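Local coordinates for possible membrane-associated serine protease (Mycobacterium tuberculosis, PDB 3K6Y), which is the protease part of a membrane-anchored serine endopeptidase of the S1C family that probably supports resistance of the bacterium to oxidative and acid stress, at residues H75-S80 and V230-C235; D100-V105 and G157-G162. One frame throughout, in Å; residues are numbered along the deposited sequence.

Contact 1 of 2, residues H75-S80 and V230-C235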
ATOM      1  N   HIS A  75      -7.133  -4.470   6.721  1.00  9.64           N
ATOM      2  CA  HIS A  75      -7.615  -3.146   7.115  1.00 10.46           C
ATOM      3  C   HIS A  75      -7.396  -2.845   8.589  1.00 10.59           C
ATOM      4  O   HIS A  75      -7.516  -1.700   9.006  1.00 12.26           O
ATOM      5  CB  HIS A  75      -9.079  -2.929   6.719  1.00 10.87           C
ATOM      6  CG  HIS A  75     -10.072  -3.688   7.556  1.00 10.71           C
ATOM      7  ND1 HIS A  75     -10.719  -4.826   7.108  1.00 11.75           N
ATOM      8  CD2 HIS A  75     -10.580  -3.432   8.789  1.00 11.93           C
ATOM      9  CE1 HIS A  75     -11.582  -5.230   8.031  1.00 12.65           C
ATOM     10  NE2 HIS A  75     -11.508  -4.409   9.063  1.00 13.33           N
ATOM     11  N   VAL A  76      -7.031  -3.845   9.388  1.00 10.06           N
ATOM     12  CA  VAL A  76      -6.692  -3.586  10.785  1.00 10.10           C
ATOM     13  C   VAL A  76      -5.320  -2.914  10.920  1.00  9.90           C
ATOM     14  O   VAL A  76      -5.071  -2.243  11.918  1.00 10.98           O
ATOM     15  CB  VAL A  76      -6.806  -4.897  11.593  1.00 10.07           C
ATOM     16  CG1 VAL A  76      -6.202  -4.820  12.980  1.00 11.73           C
ATOM     17  CG2 VAL A  76      -8.252  -5.290  11.678  1.00 11.80           C
ATOM     18  N   VAL A  77      -4.453  -3.067   9.907  1.00  8.76           N
ATOM     19  CA  VAL A  77      -3.125  -2.474   9.945  1.00  9.43           C
ATOM     20  C   VAL A  77      -2.863  -1.501   8.793  1.00  9.68           C
ATOM     21  O   VAL A  77      -1.785  -0.911   8.734  1.00  9.89           O
ATOM     22  CB  VAL A  77      -2.000  -3.583   9.976  1.00  9.58           C
ATOM     23  CG1 VAL A  77      -2.152  -4.462  11.209  1.00 10.34           C
ATOM     24  CG2 VAL A  77      -2.001  -4.433   8.698  1.00 11.15           C
ATOM     25  N   ALA A  78      -3.843  -1.312   7.909  1.00  9.87           N
ATOM     26  CA  ALA A  78      -3.652  -0.485   6.711  1.00  9.73           C
ATOM     27  C   ALA A  78      -3.232   0.933   7.059  1.00 10.14           C
ATOM     28  O   ALA A  78      -3.870   1.585   7.871  1.00 10.81           O
ATOM     29  CB  ALA A  78      -4.927  -0.450   5.909  1.00 10.84           C
ATOM     30  N   GLY A  79      -2.150   1.395   6.441  1.00  9.97           N
ATOM     31  CA  GLY A  79      -1.674   2.754   6.638  1.00 11.12           C
ATOM     32  C   GLY A  79      -0.850   2.968   7.884  1.00 11.06           C
ATOM     33  O   GLY A  79      -0.367   4.066   8.101  1.00 12.75           O
ATOM     34  N   SER A  80      -0.689   1.932   8.707  1.00 10.46           N
ATOM     35  CA  SER A  80       0.003   2.080   9.968  1.00 10.46           C
ATOM     36  C   SER A  80       1.506   2.025   9.815  1.00 10.55           C
ATOM     37  O   SER A  80       2.029   1.535   8.810  1.00 11.20           O
ATOM     38  CB  SER A  80      -0.414   0.975  10.932  1.00 11.33           C
ATOM     39  OG  SER A  80       0.058  -0.306  10.543  1.00 10.99           O
ATOM     40  N   VAL A 230       6.649  -5.981   4.980  1.00 10.28           N
ATOM     41  CA  VAL A 230       6.085  -5.546   3.704  1.00 12.31           C
ATOM     42  C   VAL A 230       5.336  -4.231   4.052  1.00 13.67           C
ATOM     43  O   VAL A 230       5.025  -3.981   5.223  1.00 16.46           O
ATOM     44  CB  VAL A 230       5.184  -6.654   3.081  1.00 10.97           C
ATOM     45  CG1 VAL A 230       6.006  -7.921   2.836  1.00 12.43           C
ATOM     46  CG2 VAL A 230       3.954  -6.964   3.946  1.00 10.96           C
ATOM     47  N   GLY A 231       5.017  -3.410   3.090  1.00 16.59           N
ATOM     48  CA  GLY A 231       4.309  -2.193   3.531  1.00 14.37           C
ATOM     49  C   GLY A 231       2.876  -2.464   3.983  1.00 13.19           C
ATOM     50  O   GLY A 231       2.331  -3.563   3.779  1.00 13.63           O
ATOM     51  N   THR A 232       2.239  -1.432   4.523  1.00 11.85           N
ATOM     52  CA  THR A 232       0.835  -1.497   4.911  1.00 11.34           C
ATOM     53  C   THR A 232      -0.050  -0.624   4.036  1.00 11.09           C
ATOM     54  O   THR A 232      -1.201  -0.348   4.390  1.00 11.58           O
ATOM     55  CB  THR A 232       0.646  -1.118   6.362  1.00 11.61           C
ATOM     56  OG1 THR A 232       1.288   0.141   6.555  1.00 13.67           O
ATOM     57  CG2 THR A 232       1.225  -2.192   7.284  1.00 13.36           C
ATOM     58  N   GLY A 233       0.439  -0.215   2.872  1.00 11.75           N
ATOM     59  CA  GLY A 233      -0.421   0.419   1.884  1.00 13.20           C
ATOM     60  C   GLY A 233      -0.991   1.770   2.294  1.00 13.29           C
ATOM     61  O   GLY A 233      -0.408   2.526   3.079  1.00 14.30           O
ATOM     62  N   ALA A 234      -2.152   2.087   1.735  1.00 13.40           N
ATOM     63  CA  ALA A 234      -2.795   3.371   1.940  1.00 13.61           C
ATOM     64  C   ALA A 234      -3.704   3.324   3.150  1.00 13.77           C
ATOM     65  O   ALA A 234      -4.149   2.261   3.596  1.00 14.68           O
ATOM     66  CB  ALA A 234      -3.602   3.747   0.709  1.00 14.28           C
ATOM     67  N   CYS A 235      -4.034   4.500   3.658  1.00 13.37           N
ATOM     68  CA  CYS A 235      -5.085   4.625   4.658  1.00 14.00           C
ATOM     69  C   CYS A 235      -6.417   4.285   4.036  1.00 14.66           C
ATOM     70  O   CYS A 235      -6.721   4.699   2.899  1.00 15.52           O
ATOM     71  CB  CYS A 235      -5.142   6.054   5.194  1.00 14.82           C
ATOM     72  SG  CYS A 235      -3.577   6.534   5.959  1.00 16.21           S
TER
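Thr232 is the first residue of 230-235 to touch the loop 75-80, and it does so with both branches and its carbonyl. OG1 donates to Ser80 O at 2.8 Å, in the carbonyl plane and on a lone pair; chi1 of 52° sets OG1 between the backbone N and the carbonyl carbon. The Val77 and Thr232 side chains cross at about a right angle, with Thr232 CG2 4.2 Å from Val77 CG2. Thr232 O then receives Gly79 N at 2.9 Å with an N-H...O angle of 163°, the donor standing well above the carbonyl plane, and Ala78 CA adds a CA-H...O contact to the same oxygen. Residues Val77 to Ser80 form a type II beta turn, shortly after His75, the predicted proton acceptor of this trypsin-like domain. Ser80 N and Ser80 OG both bind Val77 O, the hydroxyl at 2.7 Å. Gly233 brings its carbonyl oxygen to 3.8 Å from Gly79 CA, while Arg53 binds that oxygen. Ala234 O lies 3.6 Å from Ala78 CB. Cys235 SG comes within 4.3 Å of Gly79 CA and is tied to Cys54 by a disulfide.

Contact 2 of 2, residues D100-V105 and G157-G162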
ATOM      1  N   ASP A 100      -2.357  -8.397   2.165  1.00  9.94           N
ATOM      2  CA  ASP A 100      -3.117  -8.592   0.930  1.00 10.95           C
ATOM      3  C   ASP A 100      -4.427  -7.804   1.054  1.00 11.03           C
ATOM      4  O   ASP A 100      -5.359  -8.210   1.738  1.00 10.92           O
ATOM      5  CB  ASP A 100      -3.399 -10.076   0.695  1.00 12.22           C
ATOM      6  CG  ASP A 100      -4.087 -10.344  -0.627  1.00 13.57           C
ATOM      7  OD1 ASP A 100      -4.850  -9.473  -1.094  1.00 14.02           O
ATOM      8  OD2 ASP A 100      -3.885 -11.454  -1.178  1.00 16.13           O
ATOM      9  N   PRO A 101      -4.498  -6.637   0.404  1.00 11.84           N
ATOM     10  CA  PRO A 101      -5.662  -5.772   0.521  1.00 13.02           C
ATOM     11  C   PRO A 101      -6.827  -6.208  -0.353  1.00 13.04           C
ATOM     12  O   PRO A 101      -7.901  -5.604  -0.260  1.00 14.28           O
ATOM     13  CB  PRO A 101      -5.113  -4.428   0.048  1.00 14.32           C
ATOM     14  CG  PRO A 101      -4.098  -4.784  -0.967  1.00 14.98           C
ATOM     15  CD  PRO A 101      -3.434  -6.039  -0.427  1.00 13.17           C
ATOM     16  N   SER A 102      -6.617  -7.214  -1.195  1.00 13.28           N
ATOM     17  CA  SER A 102      -7.677  -7.741  -2.059  1.00 14.35           C
ATOM     18  C   SER A 102      -8.472  -8.764  -1.278  1.00 13.88           C
ATOM     19  O   SER A 102      -9.696  -8.656  -1.156  1.00 16.31           O
ATOM     20  CB  SER A 102      -7.098  -8.362  -3.331  1.00 15.60           C
ATOM     21  OG  SER A 102      -6.378  -7.400  -4.095  1.00 19.71           O
ATOM     22  N   VAL A 103      -7.790  -9.772  -0.741  1.00 12.65           N
ATOM     23  CA  VAL A 103      -8.461 -10.747   0.107  1.00 12.65           C
ATOM     24  C   VAL A 103      -8.823 -10.083   1.460  1.00 12.37           C
ATOM     25  O   VAL A 103      -9.846 -10.427   2.058  1.00 12.67           O
ATOM     26  CB  VAL A 103      -7.577 -12.000   0.298  1.00 13.31           C
ATOM     27  CG1 VAL A 103      -8.219 -12.982   1.250  1.00 15.02           C
ATOM     28  CG2 VAL A 103      -7.296 -12.683  -1.046  1.00 15.46           C
ATOM     29  N   ASP A 104      -7.998  -9.114   1.899  1.00 11.37           N
ATOM     30  CA  ASP A 104      -8.120  -8.387   3.179  1.00 10.93           C
ATOM     31  C   ASP A 104      -7.574  -9.214   4.341  1.00 10.59           C
ATOM     32  O   ASP A 104      -8.283  -9.447   5.323  1.00 11.13           O
ATOM     33  CB  ASP A 104      -9.531  -7.848   3.459  1.00 12.13           C
ATOM     34  CG  ASP A 104      -9.553  -6.786   4.546  1.00 11.55           C
ATOM     35  OD1 ASP A 104     -10.674  -6.336   4.902  1.00 13.27           O
ATOM     36  OD2 ASP A 104      -8.482  -6.389   5.060  1.00 12.25           O
ATOM     37  N   VAL A 105      -6.319  -9.653   4.214  1.00 10.10           N
ATOM     38  CA  VAL A 105      -5.677 -10.443   5.270  1.00 10.23           C
ATOM     39  C   VAL A 105      -4.253  -9.964   5.441  1.00  9.20           C
ATOM     40  O   VAL A 105      -3.589  -9.642   4.453  1.00  9.75           O
ATOM     41  CB  VAL A 105      -5.656 -11.947   4.919  1.00 10.51           C
ATOM     42  CG1 VAL A 105      -4.824 -12.757   5.939  1.00 12.53           C
ATOM     43  CG2 VAL A 105      -7.060 -12.489   4.865  1.00 13.64           C
ATOM     44  N   GLY A 157     -17.176  -7.161  -4.675  1.00 19.62           N
ATOM     45  CA  GLY A 157     -17.223  -5.766  -4.288  1.00 19.36           C
ATOM     46  C   GLY A 157     -15.835  -5.150  -4.331  1.00 18.69           C
ATOM     47  O   GLY A 157     -14.872  -5.812  -4.751  1.00 18.25           O
ATOM     48  N   PRO A 158     -15.711  -3.898  -3.871  1.00 19.11           N
ATOM     49  CA  PRO A 158     -14.400  -3.228  -3.928  1.00 19.44           C
ATOM     50  C   PRO A 158     -13.441  -3.818  -2.899  1.00 17.87           C
ATOM     51  O   PRO A 158     -13.878  -4.353  -1.860  1.00 18.74           O
ATOM     52  CB  PRO A 158     -14.735  -1.792  -3.524  1.00 20.25           C
ATOM     53  CG  PRO A 158     -15.969  -1.940  -2.630  1.00 22.55           C
ATOM     54  CD  PRO A 158     -16.755  -3.058  -3.246  1.00 20.74           C
ATOM     55  N   ASP A 159     -12.143  -3.694  -3.168  1.00 16.09           N
ATOM     56  CA  ASP A 159     -11.144  -4.022  -2.149  1.00 15.43           C
ATOM     57  C   ASP A 159     -11.105  -2.912  -1.113  1.00 15.00           C
ATOM     58  O   ASP A 159     -11.883  -1.948  -1.208  1.00 15.15           O
ATOM     59  CB  ASP A 159      -9.783  -4.336  -2.779  1.00 15.29           C
ATOM     60  CG  ASP A 159      -9.064  -3.123  -3.365  1.00 14.02           C
ATOM     61  OD1 ASP A 159      -9.414  -1.951  -3.079  1.00 14.60           O
ATOM     62  OD2 ASP A 159      -8.101  -3.385  -4.127  1.00 14.48           O
ATOM     63  N   ILE A 160     -10.235  -3.029  -0.111  1.00 13.95           N
ATOM     64  CA  ILE A 160     -10.309  -2.102   1.017  1.00 14.15           C
ATOM     65  C   ILE A 160      -9.979  -0.657   0.636  1.00 14.19           C
ATOM     66  O   ILE A 160     -10.330   0.272   1.371  1.00 14.62           O
ATOM     67  CB  ILE A 160      -9.458  -2.550   2.216  1.00 13.59           C
ATOM     68  CG1 ILE A 160      -7.975  -2.560   1.877  1.00 13.70           C
ATOM     69  CG2 ILE A 160      -9.939  -3.909   2.731  1.00 15.18           C
ATOM     70  CD1 ILE A 160      -7.095  -2.818   3.098  1.00 15.34           C
ATOM     71  N   TYR A 161      -9.299  -0.473  -0.494  1.00 13.44           N
ATOM     72  CA  TYR A 161      -8.950   0.868  -0.956  1.00 13.79           C
ATOM     73  C   TYR A 161      -9.951   1.463  -1.932  1.00 14.09           C
ATOM     74  O   TYR A 161      -9.793   2.616  -2.352  1.00 15.71           O
ATOM     75  CB  TYR A 161      -7.613   0.833  -1.675  1.00 13.87           C
ATOM     76  CG  TYR A 161      -6.442   0.260  -0.910  1.00 14.43           C
ATOM     77  CD1 TYR A 161      -5.577  -0.635  -1.552  1.00 14.70           C
ATOM     78  CD2 TYR A 161      -6.160   0.648   0.392  1.00 14.76           C
ATOM     79  CE1 TYR A 161      -4.449  -1.152  -0.927  1.00 13.82           C
ATOM     80  CE2 TYR A 161      -5.027   0.093   1.070  1.00 13.78           C
ATOM     81  CZ  TYR A 161      -4.185  -0.794   0.385  1.00 13.02           C
ATOM     82  OH  TYR A 161      -3.073  -1.299   1.039  1.00 15.61           O
ATOM     83  N   GLY A 162     -10.940   0.679  -2.340  1.00 13.86           N
ATOM     84  CA  GLY A 162     -11.833   1.141  -3.401  1.00 14.87           C
ATOM     85  C   GLY A 162     -11.092   1.224  -4.723  1.00 15.49           C
ATOM     86  O   GLY A 162     -11.406   2.075  -5.558  1.00 16.80           O
TER
HETATM   87  O   HOH W   1      -8.021  -5.855  -5.447  1.00 36.03           O
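The Tyr161 ring and the Asp104 carboxylate are the flat groups that meet the opposite segment. One face of the ring is covered by its own neighbour, Ile160 CG1, 3.9 Å above the plane and offset toward the rim; from the other segment Pro101 CB approaches obliquely, 3.5 Å from Tyr161 CE1, and Tyr161 OH binds Tyr99. Ile160 CG2 meets the carboxylate, 3.3 Å from Asp104 OD1, the two side chains crossing at about a right angle. Asp104 CG is anti to its backbone N (chi1 -163°), which sets it 3.4 Å from Ile160 CG2, and OD1 is hydrogen-bonded to His75 ND1, as expected for the predicted catalytic aspartate. Ile160 N gives a weak but straight bond to Pro101 O (3.5 Å, 176°). A water joins Ser102 OG, at 2.6 Å, to Asp159 OD2. Each loop has an Asx turn: Asp100 OD1 accepts from Ser102 N and Val103 N, and Asp159 OD1 from Tyr161 N. Asp104 and Val105 face Asp100 in a G1 beta bulge. The contact joins the loop between strands 90-100 and 105-109 of one barrel to that between 143-157 and 167-175 of the other; strand 167-175 touches Ser102, Asp104 and Asp159, helix 214-218 Val103 and Val105.

In the fold
Contacts 1 and 2 lie about 11 Å apart, centre to centre, and each contributes one member of the predicted triad. The hydrogen bond between His75 ND1 and Asp104 OD1 spans 2.7 Å, and His75 NE2 binds Ser183 OG, in charge-relay geometry. A second junction is formed by Tyr161 of contact 2, which reaches the 230-235 segment: its OH is 3.3 Å from Gly233 CA, and its CE2 is 3.4 Å from Ala234 O. The C-terminal segment thus meets both the histidine loop and the 157-162 loop of the second barrel. Both contacts also touch the second subunit of the assembly, whose Asp163 accepts from Cys235 N and whose Arg53 packs on Ser102 and Asp159.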